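Local structure of radical SAM domain protein (Methanothrix thermoacetophila, 6Y1X) at residues E123-V128 / I156-I161; V163-V168 / K202-A207; E174-Y179 / G223-H228; F230-K235 / F242-M247. The protein probably acts as NifB, a radical SAM carbide synthase with [4Fe-4S] clusters that helps mature the nitrogenase cofactor. All coordinates share one frame; numbering follows the deposited sequence. Where two conformers were deposited one is given.

Interaction 1. Residues E123-V128 / I156-I161; sequences ETLRLV and IGVTNI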
# COMPACT_ATOMS: atom_id res chain seq x y z
N GLU A 123 5.68 -5.27 15.91
CA GLU A 123 5.62 -4.98 17.33
C GLU A 123 4.58 -3.90 17.63
O GLU A 123 3.86 -3.99 18.63
CB GLU A 123 7.00 -4.57 17.84
CG GLU A 123 7.09 -4.40 19.34
CD GLU A 123 6.47 -5.57 20.08
OE1 GLU A 123 5.57 -5.33 20.92
OE2 GLU A 123 6.87 -6.73 19.82
N THR A 124 4.49 -2.90 16.76
CA THR A 124 3.54 -1.81 16.97
C THR A 124 2.10 -2.30 16.86
O THR A 124 1.28 -2.03 17.75
CB THR A 124 3.79 -0.70 15.95
OG1 THR A 124 5.09 -0.14 16.15
CG2 THR A 124 2.75 0.40 16.10
N LEU A 125 1.78 -3.02 15.79
CA LEU A 125 0.41 -3.46 15.60
C LEU A 125 0.01 -4.53 16.60
O LEU A 125 -1.17 -4.68 16.91
CB LEU A 125 0.22 -3.96 14.17
CG LEU A 125 0.30 -2.86 13.12
CD1 LEU A 125 0.25 -3.48 11.75
CD2 LEU A 125 -0.83 -1.84 13.30
N ARG A 126 0.99 -5.29 17.10
CA ARG A 126 0.71 -6.21 18.20
C ARG A 126 0.35 -5.44 19.47
O ARG A 126 -0.57 -5.83 20.20
CB ARG A 126 1.92 -7.11 18.44
CG ARG A 126 1.71 -8.16 19.51
CD ARG A 126 3.04 -8.75 19.97
NE ARG A 126 3.85 -7.77 20.69
CZ ARG A 126 3.72 -7.49 21.98
NH1 ARG A 126 2.80 -8.11 22.71
NH2 ARG A 126 4.51 -6.58 22.55
N LEU A 127 1.06 -4.34 19.75
CA LEU A 127 0.74 -3.53 20.91
C LEU A 127 -0.62 -2.85 20.77
O LEU A 127 -1.42 -2.85 21.71
CB LEU A 127 1.82 -2.48 21.14
CG LEU A 127 3.19 -2.91 21.67
CD1 LEU A 127 4.15 -1.73 21.67
CD2 LEU A 127 3.07 -3.49 23.07
N VAL A 128 -0.89 -2.27 19.60
CA VAL A 128 -2.16 -1.57 19.39
C VAL A 128 -3.33 -2.54 19.45
O VAL A 128 -4.34 -2.27 20.12
CB VAL A 128 -2.13 -0.80 18.06
CG1 VAL A 128 -3.51 -0.27 17.72
CG2 VAL A 128 -1.11 0.33 18.13
N ILE A 156 -1.41 -11.30 14.13
CA ILE A 156 -1.54 -10.08 14.93
C ILE A 156 -2.85 -9.33 14.72
O ILE A 156 -3.10 -8.33 15.41
CB ILE A 156 -0.41 -9.05 14.69
CG1 ILE A 156 -0.53 -8.38 13.32
CG2 ILE A 156 0.96 -9.68 14.89
CD1 ILE A 156 0.68 -7.53 12.95
N GLY A 157 -3.71 -9.77 13.79
CA GLY A 157 -5.03 -9.20 13.63
C GLY A 157 -5.23 -8.19 12.51
O GLY A 157 -6.28 -7.53 12.48
N VAL A 158 -4.27 -8.05 11.60
CA VAL A 158 -4.47 -7.17 10.45
C VAL A 158 -5.56 -7.75 9.55
O VAL A 158 -5.51 -8.92 9.16
CB VAL A 158 -3.15 -7.00 9.68
CG1 VAL A 158 -3.38 -6.29 8.35
CG2 VAL A 158 -2.15 -6.23 10.53
N THR A 159 -6.57 -6.93 9.23
CA THR A 159 -7.69 -7.37 8.41
C THR A 159 -7.74 -6.71 7.04
O THR A 159 -8.46 -7.20 6.16
CB THR A 159 -9.03 -7.09 9.12
OG1 THR A 159 -9.09 -5.72 9.52
CG2 THR A 159 -9.20 -7.99 10.34
N ASN A 160 -7.00 -5.63 6.83
CA ASN A 160 -7.04 -4.86 5.60
C ASN A 160 -5.61 -4.64 5.15
O ASN A 160 -4.76 -4.24 5.96
CB ASN A 160 -7.76 -3.52 5.79
CG ASN A 160 -9.22 -3.67 6.14
OD1 ASN A 160 -9.57 -4.18 7.21
ND2 ASN A 160 -10.09 -3.23 5.24
N ILE A 161 -5.35 -4.86 3.87
CA ILE A 161 -4.00 -4.80 3.33
C ILE A 161 -4.04 -4.04 2.01
O ILE A 161 -4.88 -4.32 1.15
CB ILE A 161 -3.39 -6.20 3.11
CG1 ILE A 161 -3.20 -6.91 4.46
CG2 ILE A 161 -2.07 -6.10 2.37
CD1 ILE A 161 -2.74 -8.34 4.32
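Leu125, on helix 119-131, packs against Ile156 and Val158, where the chain leaves helix 146-156 and enters strand 160-164 of the radical SAM barrel. The turn is a Schellman motif. Gly157 is the first residue to leave helical geometry, and its positive phi (100°) goes with two bonds back into the last turn of the helix. Ile156 just before it and Val158 just after it supply the apolar surface that meets helix 119-131.

Leu125 is touched at both ends of its side chain. Near the root, its CB lies 3.8 Å from CD1 of Ile156. At the far end, its CD1 branch meets Val158 CG2, also at 3.8 Å. These last two side chains meet at a slant. Ile156 has CG1 between its backbone N and carbonyl carbon (chi1 72°). The chain then runs on extended and delivers CD1 to the helix. Arg126 adds only a loose edge, its CB being 4.5 Å from Ile156 CG2. Its guanidinium leads away, toward Glu123 on the same helix and toward Glu130.

The contact continues into the sheet. Leu125 also rests on Ile139 of strand 136-141, and Val158 on Leu153. The side chain of Val158 is about 6 Å from that of Cys138, which binds a [4Fe-4S] cluster, and about 9 Å from a bound cluster.

Leu125 and Val158 are buried and all the atoms that touch are carbon. The helix is therefore held to this turn by shape and burial, while the charged groups of Arg126 and Glu123 stay at the margin.

Interaction 2. Residues V163-V168 / K202-A207; sequences VTLNAV and KGIEEA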
# COMPACT_ATOMS: atom_id res chain seq x y z
N VAL A 163 -1.72 -3.27 -1.28
CA VAL A 163 -0.52 -3.63 -2.03
C VAL A 163 -0.43 -2.66 -3.19
O VAL A 163 -1.41 -2.45 -3.90
CB VAL A 163 -0.58 -5.09 -2.53
CG1 VAL A 163 0.67 -5.42 -3.32
CG2 VAL A 163 -0.79 -6.05 -1.37
N THR A 164 0.75 -2.09 -3.40
CA THR A 164 0.97 -1.25 -4.57
C THR A 164 1.49 -2.13 -5.70
O THR A 164 2.60 -2.67 -5.62
CB THR A 164 1.91 -0.09 -4.27
OG1 THR A 164 1.28 0.79 -3.34
CG2 THR A 164 2.21 0.70 -5.55
N LEU A 165 0.68 -2.28 -6.74
CA LEU A 165 0.96 -3.17 -7.86
C LEU A 165 0.93 -2.33 -9.12
O LEU A 165 -0.14 -1.90 -9.56
CB LEU A 165 -0.04 -4.32 -7.93
CG LEU A 165 0.15 -5.37 -9.01
CD1 LEU A 165 1.49 -6.07 -8.84
CD2 LEU A 165 -0.98 -6.38 -8.97
N ASN A 166 2.11 -2.06 -9.68
CA ASN A 166 2.23 -1.14 -10.80
C ASN A 166 2.38 -1.86 -12.13
O ASN A 166 2.38 -1.21 -13.17
CB ASN A 166 3.43 -0.21 -10.59
CG ASN A 166 3.19 0.78 -9.47
OD1 ASN A 166 2.07 1.22 -9.25
ND2 ASN A 166 4.26 1.12 -8.75
N ALA A 167 2.52 -3.19 -12.11
CA ALA A 167 2.68 -3.98 -13.31
C ALA A 167 2.38 -5.44 -12.99
O ALA A 167 2.72 -5.91 -11.90
CB ALA A 167 4.09 -3.84 -13.90
N VAL A 168 1.75 -6.14 -13.93
CA VAL A 168 1.65 -7.59 -13.90
C VAL A 168 2.43 -8.21 -15.05
O VAL A 168 2.35 -9.42 -15.28
CB VAL A 168 0.19 -8.07 -13.91
CG1 VAL A 168 -0.52 -7.65 -12.62
CG2 VAL A 168 -0.55 -7.56 -15.14
N LYS A 202 1.80 -13.90 -5.25
CA LYS A 202 1.66 -14.93 -4.21
C LYS A 202 1.13 -14.34 -2.91
O LYS A 202 0.32 -14.97 -2.22
CB LYS A 202 3.00 -15.62 -3.96
CG LYS A 202 3.47 -16.51 -5.10
CD LYS A 202 4.83 -17.14 -4.79
CE LYS A 202 5.08 -18.39 -5.62
NZ LYS A 202 5.10 -18.11 -7.09
N GLY A 203 1.57 -13.13 -2.55
CA GLY A 203 1.12 -12.54 -1.30
C GLY A 203 -0.34 -12.12 -1.34
O GLY A 203 -1.09 -12.36 -0.40
N ILE A 204 -0.76 -11.52 -2.46
CA ILE A 204 -2.16 -11.15 -2.63
C ILE A 204 -3.04 -12.40 -2.58
O ILE A 204 -4.07 -12.42 -1.90
CB ILE A 204 -2.35 -10.38 -3.95
CG1 ILE A 204 -1.73 -8.98 -3.84
CG2 ILE A 204 -3.83 -10.31 -4.34
CD1 ILE A 204 -1.63 -8.26 -5.17
N GLU A 205 -2.65 -13.44 -3.32
CA GLU A 205 -3.40 -14.69 -3.29
C GLU A 205 -3.53 -15.22 -1.87
O GLU A 205 -4.62 -15.64 -1.45
CB GLU A 205 -2.71 -15.71 -4.20
CG GLU A 205 -3.31 -17.10 -4.18
CD GLU A 205 -2.63 -18.02 -5.17
OE1 GLU A 205 -1.71 -17.55 -5.88
OE2 GLU A 205 -3.00 -19.21 -5.24
N GLU A 206 -2.43 -15.21 -1.11
CA GLU A 206 -2.47 -15.74 0.25
C GLU A 206 -3.30 -14.85 1.16
O GLU A 206 -4.03 -15.35 2.03
CB GLU A 206 -1.05 -15.92 0.79
CG GLU A 206 -0.99 -16.53 2.18
CD GLU A 206 -1.63 -17.91 2.26
OE1 GLU A 206 -1.69 -18.62 1.23
OE2 GLU A 206 -2.08 -18.30 3.37
N ALA A 207 -3.17 -13.53 1.02
CA ALA A 207 -3.99 -12.61 1.79
C ALA A 207 -5.48 -12.83 1.53
O ALA A 207 -6.29 -12.87 2.46
CB ALA A 207 -3.61 -11.16 1.47
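Ile204 has the largest share of this contact. It projects from helix 189-209 toward Val163 at the end of strand 160-164 and Leu165 just beyond it. All three side chains are buried.

Val163 presents both of its methyls. CG2 lies 3.9 Å from Ile204 CG1, and CG1 lies 4.1 Å from Ile204 CD1. The two branches thus meet successive carbons of the isoleucine chain, and the side chains lie askew to one another. The extended end of Ile204 (chi2 169°) also carries CD1 as far as Leu165. There it meets the CD2 branch at 4.3 Å, a looser touch. Val163 and Leu165 are two apart in the chain, so both point to the helix.

Other elements close round the three. Val163 also touches Leu146 of helix 146-156. Leu165 touches Ile236 of helix 229-239 and Val216 of the neighbouring strand 213-220.

The contact is wholly apolar, and the side chain of Val163 stands about 10 Å from a bound iron-sulfur cluster. A helix laid by its aliphatic side against a parallel strand, and here also against the residue just past its end, is the usual layering of a TIM-type barrel, in this case the partial barrel of the radical SAM enzymes.

Interaction 3. Residues E174-Y179 / G223-H228; sequences EQIYDY and GINDKH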
# COMPACT_ATOMS: atom_id res chain seq x y z
N GLU A 174 10.14 -3.73 -14.93
CA GLU A 174 11.55 -3.36 -14.98
C GLU A 174 11.73 -1.87 -15.24
O GLU A 174 12.74 -1.28 -14.83
CB GLU A 174 12.28 -4.16 -16.06
CG GLU A 174 13.77 -3.85 -16.14
CD GLU A 174 14.46 -4.52 -17.31
OE1 GLU A 174 13.78 -5.21 -18.09
OE2 GLU A 174 15.70 -4.36 -17.43
N GLN A 175 10.76 -1.25 -15.91
CA GLN A 175 10.80 0.18 -16.19
C GLN A 175 10.43 1.03 -14.98
O GLN A 175 10.51 2.26 -15.06
CB GLN A 175 9.87 0.50 -17.35
CG GLN A 175 10.24 -0.22 -18.65
CD GLN A 175 9.27 0.08 -19.78
OE1 GLN A 175 9.14 1.22 -20.20
NE2 GLN A 175 8.59 -0.95 -20.26
N ILE A 176 10.04 0.41 -13.87
CA ILE A 176 9.51 1.15 -12.74
C ILE A 176 10.38 1.05 -11.49
O ILE A 176 10.30 1.94 -10.62
CB ILE A 176 8.06 0.68 -12.43
CG1 ILE A 176 7.17 0.89 -13.65
CG2 ILE A 176 7.44 1.41 -11.24
CD1 ILE A 176 5.80 0.26 -13.52
N TYR A 177 11.26 0.06 -11.39
CA TYR A 177 12.05 -0.18 -10.19
C TYR A 177 13.54 -0.19 -10.52
O TYR A 177 13.97 -0.84 -11.48
CB TYR A 177 11.63 -1.50 -9.56
CG TYR A 177 10.16 -1.50 -9.24
CD1 TYR A 177 9.67 -0.85 -8.12
CD2 TYR A 177 9.26 -2.10 -10.10
CE1 TYR A 177 8.31 -0.83 -7.84
CE2 TYR A 177 7.90 -2.08 -9.84
CZ TYR A 177 7.44 -1.45 -8.71
OH TYR A 177 6.08 -1.43 -8.47
N ASP A 178 14.33 0.50 -9.69
CA ASP A 178 15.78 0.43 -9.81
C ASP A 178 16.30 -0.92 -9.32
O ASP A 178 17.17 -1.53 -9.96
CB ASP A 178 16.45 1.54 -8.99
CG ASP A 178 16.52 2.86 -9.72
OD1 ASP A 178 16.13 2.93 -10.90
OD2 ASP A 178 16.98 3.83 -9.10
N TYR A 179 15.79 -1.39 -8.19
CA TYR A 179 16.28 -2.62 -7.59
C TYR A 179 15.27 -3.10 -6.57
O TYR A 179 14.39 -2.36 -6.14
CB TYR A 179 17.66 -2.42 -6.94
CG TYR A 179 17.70 -1.45 -5.78
CD1 TYR A 179 17.24 -1.81 -4.52
CD2 TYR A 179 18.21 -0.17 -5.94
CE1 TYR A 179 17.28 -0.93 -3.46
CE2 TYR A 179 18.26 0.72 -4.88
CZ TYR A 179 17.79 0.34 -3.65
OH TYR A 179 17.82 1.23 -2.59
N GLY A 223 2.95 6.58 -20.52
CA GLY A 223 3.97 6.00 -21.36
C GLY A 223 4.60 4.73 -20.85
O GLY A 223 5.37 4.11 -21.59
N ILE A 224 4.29 4.31 -19.62
CA ILE A 224 4.92 3.12 -19.06
C ILE A 224 3.87 2.06 -18.74
O ILE A 224 3.95 0.94 -19.25
CB ILE A 224 5.75 3.47 -17.82
CG1 ILE A 224 6.86 4.45 -18.21
CG2 ILE A 224 6.34 2.20 -17.21
CD1 ILE A 224 7.97 4.58 -17.20
N ASN A 225 2.89 2.40 -17.91
CA ASN A 225 1.85 1.44 -17.55
C ASN A 225 0.44 1.98 -17.75
O ASN A 225 -0.52 1.39 -17.24
CB ASN A 225 2.02 0.94 -16.11
CG ASN A 225 1.74 2.03 -15.06
OD1 ASN A 225 1.41 3.17 -15.39
ND2 ASN A 225 1.83 1.65 -13.80
N ASP A 226 0.29 3.08 -18.48
CA ASP A 226 -1.00 3.76 -18.52
C ASP A 226 -2.05 3.03 -19.36
O ASP A 226 -3.25 3.27 -19.17
CB ASP A 226 -0.83 5.20 -19.02
CG ASP A 226 -0.25 5.28 -20.42
OD1 ASP A 226 0.86 4.75 -20.63
OD2 ASP A 226 -0.89 5.89 -21.29
N LYS A 227 -1.65 2.13 -20.27
CA LYS A 227 -2.62 1.19 -20.82
C LYS A 227 -2.50 -0.20 -20.21
O LYS A 227 -3.46 -0.97 -20.25
CB LYS A 227 -2.52 1.11 -22.35
CG LYS A 227 -1.17 0.72 -22.95
CD LYS A 227 -1.25 0.80 -24.48
CE LYS A 227 -0.18 -0.01 -25.19
NZ LYS A 227 1.02 -0.28 -24.36
N HIS A 228 -1.35 -0.53 -19.62
CA HIS A 228 -1.19 -1.81 -18.93
C HIS A 228 -2.10 -1.92 -17.72
O HIS A 228 -2.40 -3.03 -17.26
CB HIS A 228 0.27 -2.00 -18.52
CG HIS A 228 0.56 -3.30 -17.84
ND1 HIS A 228 0.28 -4.52 -18.42
CD2 HIS A 228 1.14 -3.57 -16.65
CE1 HIS A 228 0.66 -5.48 -17.60
NE2 HIS A 228 1.19 -4.93 -16.52
O HOH W 1 5.54 0.06 -21.36
O HOH W 2 7.35 2.02 -22.31
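Ile224 has its CG2 methyl opposite the backbone N and CG1 anti to the carbonyl carbon (chi1 -61°). It is this methyl that meets Gln175 and Ile176. Ile176 takes nearly the same first torsion (-59°), and the two isoleucines run alongside one another, pointing opposite ways. The contact joins the entry to strand 177-182 with the loop between strand 213-220 and helix 229-239 of the radical SAM barrel.

Ile224 CG2 sits 3.9 Å from CG1 of Ile176. The same methyl is 3.9 Å from Gln175 CB. Ile224 was modelled in two conformers, and this geometry describes one of them. Ile176 CD1 lies 4.2 Å from Asn225 ND2. That amide has its own bonds: ND2 bonds to Val219 O and Asn166 O, and OD1 accepts from Ile221 N.

One water donates to Gln175 OE1 (2.9 Å) and to Gly223 O (3.0 Å). A second donates to Ile224 O and takes only a weak bond from Gln175 NE2. NE2 also makes a weak bond to Thr171 O. The exposed Gln175 is thus linked to the loop by solvent, while Ile176 is buried. Its side chain is about 5 Å from that of Cys63, a ligand of the second [4Fe-4S] cluster.

The loop is also braced within itself. Gly223 N donates to Asp226 OD1 at 2.8 Å, approaching from above the carboxylate, 66° out of its plane.

Interaction 4. Residues F230-K235 / F242-M247; sequences FDIARK and FIHNVM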
# COMPACT_ATOMS: atom_id res chain seq x y z
N PHE A 230 -5.15 -1.71 -17.48
CA PHE A 230 -6.27 -2.59 -17.79
C PHE A 230 -5.94 -4.05 -17.49
O PHE A 230 -6.75 -4.78 -16.91
CB PHE A 230 -6.68 -2.43 -19.26
CG PHE A 230 -7.39 -1.14 -19.54
CD1 PHE A 230 -8.77 -1.05 -19.46
CD2 PHE A 230 -6.68 -0.01 -19.93
CE1 PHE A 230 -9.43 0.14 -19.73
CE2 PHE A 230 -7.32 1.18 -20.20
CZ PHE A 230 -8.70 1.26 -20.10
N ASP A 231 -4.73 -4.49 -17.87
CA ASP A 231 -4.30 -5.85 -17.55
C ASP A 231 -4.18 -6.04 -16.04
O ASP A 231 -4.48 -7.12 -15.51
CB ASP A 231 -2.96 -6.14 -18.21
CG ASP A 231 -3.08 -6.41 -19.70
OD1 ASP A 231 -4.17 -6.81 -20.17
OD2 ASP A 231 -2.07 -6.21 -20.41
N ILE A 232 -3.71 -5.02 -15.32
CA ILE A 232 -3.62 -5.11 -13.87
C ILE A 232 -5.00 -5.32 -13.27
O ILE A 232 -5.20 -6.20 -12.41
CB ILE A 232 -2.95 -3.86 -13.28
CG1 ILE A 232 -1.52 -3.70 -13.79
CG2 ILE A 232 -3.00 -3.89 -11.74
CD1 ILE A 232 -0.90 -2.38 -13.39
N ALA A 233 -5.97 -4.50 -13.68
CA ALA A 233 -7.32 -4.59 -13.13
C ALA A 233 -7.94 -5.96 -13.36
O ALA A 233 -8.56 -6.53 -12.45
CB ALA A 233 -8.20 -3.50 -13.74
N ARG A 234 -7.80 -6.50 -14.57
CA ARG A 234 -8.35 -7.82 -14.84
C ARG A 234 -7.72 -8.88 -13.95
O ARG A 234 -8.42 -9.75 -13.41
CB ARG A 234 -8.17 -8.17 -16.32
CG ARG A 234 -9.13 -7.43 -17.25
CD ARG A 234 -9.01 -7.91 -18.69
NE ARG A 234 -7.82 -7.41 -19.36
CZ ARG A 234 -7.79 -6.32 -20.13
NH1 ARG A 234 -6.66 -5.94 -20.71
NH2 ARG A 234 -8.90 -5.62 -20.34
N LYS A 235 -6.40 -8.83 -13.78
CA LYS A 235 -5.71 -9.84 -12.98
C LYS A 235 -6.15 -9.77 -11.52
O LYS A 235 -6.49 -10.80 -10.92
CB LYS A 235 -4.20 -9.64 -13.11
CG LYS A 235 -3.34 -10.59 -12.30
CD LYS A 235 -3.51 -12.02 -12.80
CE LYS A 235 -2.44 -12.94 -12.22
NZ LYS A 235 -2.64 -14.37 -12.60
N PHE A 242 -10.45 -6.54 -3.50
CA PHE A 242 -11.74 -5.91 -3.25
C PHE A 242 -11.89 -4.58 -3.97
O PHE A 242 -12.95 -4.30 -4.52
CB PHE A 242 -11.93 -5.71 -1.74
CG PHE A 242 -13.16 -4.93 -1.39
CD1 PHE A 242 -14.42 -5.51 -1.52
CD2 PHE A 242 -13.07 -3.62 -0.96
CE1 PHE A 242 -15.55 -4.79 -1.20
CE2 PHE A 242 -14.20 -2.90 -0.65
CZ PHE A 242 -15.44 -3.48 -0.77
N ILE A 243 -10.84 -3.76 -4.00
CA ILE A 243 -10.96 -2.42 -4.56
C ILE A 243 -9.62 -2.01 -5.16
O ILE A 243 -8.56 -2.44 -4.72
CB ILE A 243 -11.46 -1.41 -3.49
CG1 ILE A 243 -11.84 -0.07 -4.12
CG2 ILE A 243 -10.43 -1.25 -2.38
CD1 ILE A 243 -12.54 0.87 -3.17
N HIS A 244 -9.69 -1.14 -6.17
CA HIS A 244 -8.52 -0.71 -6.94
C HIS A 244 -8.43 0.80 -6.86
O HIS A 244 -9.41 1.50 -7.11
CB HIS A 244 -8.67 -1.15 -8.40
CG HIS A 244 -7.43 -1.00 -9.22
ND1 HIS A 244 -7.45 -0.99 -10.59
CD2 HIS A 244 -6.12 -0.89 -8.86
CE1 HIS A 244 -6.21 -0.87 -11.05
NE2 HIS A 244 -5.39 -0.81 -10.02
N ASN A 245 -7.24 1.31 -6.54
CA ASN A 245 -7.02 2.74 -6.38
C ASN A 245 -5.96 3.17 -7.39
O ASN A 245 -4.76 2.96 -7.16
CB ASN A 245 -6.61 3.06 -4.95
CG ASN A 245 -6.22 4.51 -4.76
OD1 ASN A 245 -6.72 5.39 -5.46
ND2 ASN A 245 -5.33 4.77 -3.81
N VAL A 246 -6.39 3.79 -8.48
CA VAL A 246 -5.46 4.29 -9.49
C VAL A 246 -5.06 5.71 -9.14
O VAL A 246 -5.92 6.60 -9.05
CB VAL A 246 -6.09 4.21 -10.89
CG1 VAL A 246 -5.09 4.68 -11.93
CG2 VAL A 246 -6.52 2.78 -11.17
N MET A 247 -3.77 5.92 -8.92
CA MET A 247 -3.23 7.19 -8.47
C MET A 247 -2.39 7.82 -9.58
O MET A 247 -1.55 7.13 -10.17
CB MET A 247 -2.36 7.00 -7.22
CG MET A 247 -2.99 6.13 -6.15
SD MET A 247 -1.85 5.83 -4.78
CE MET A 247 -0.56 4.91 -5.60
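The His244 ring, on strand 243-248, touches Ile232 and Ala233 on helix 229-239. The strand and helix belong to one beta-alpha-beta unit, whose first strand is 213-220.

The histidine has CG anti to its backbone N (chi1 -169°), which carries the ring out to the helix. Ala233 CB approaches ND1 to 4.1 Å, and Ile232 CG2 approaches NE2 to 4.3 Å. Both methyls come at the ring obliquely. In Ile232 (chi1 -61°) the CG2 branch is the one that meets the ring. The longer branch goes on to CD1, which packs against the backbone of Leu165, Asn166 and Ala167.

The ring is held by more than these methyls. NE2 is hydrogen-bonded to Thr218 OG1 on strand 213-220, and ND1 has a weak bond with Gln279 NE2. Val246 CG2 lies 3.7 Å above one face, offset toward the rim. The buried ring nitrogens therefore have polar partners, and these bonds probably help to fix the ring's rotation. Ile232 also touches Thr218, so the helix, the ring and the first strand meet there.

On the helix, Arg234 folds back on the preceding turn. Its guanidinium has Phe230 O over the centre of one face. Its NH1 makes a salt bridge to Asp231 OD1 at 2.7 Å, with an N-H...O angle of 159°.

In the fold
Read from the N terminus, interaction 1 comes first. It closes a loop holding strand 136-141 and most of helix 146-156. Interaction 2 opens on the same strand, 160-164, and Ile161 CD1 touches Ala207 CB between the two. It spans strands 177-182 and 185-188 and much of helix 189-209. Interaction 3 crosses it, spanning helix 189-209 and strand 213-220. The two also bond directly, through Val168 N and His228 NE2. Interaction 4 follows in series and closes only the short turn at the end of helix 229-239. Interactions 1, 2 and 4 join helices to the parallel sheet. Interaction 3 ties the start of strand 177-182 of the antiparallel sheet to the loop after strand 213-220.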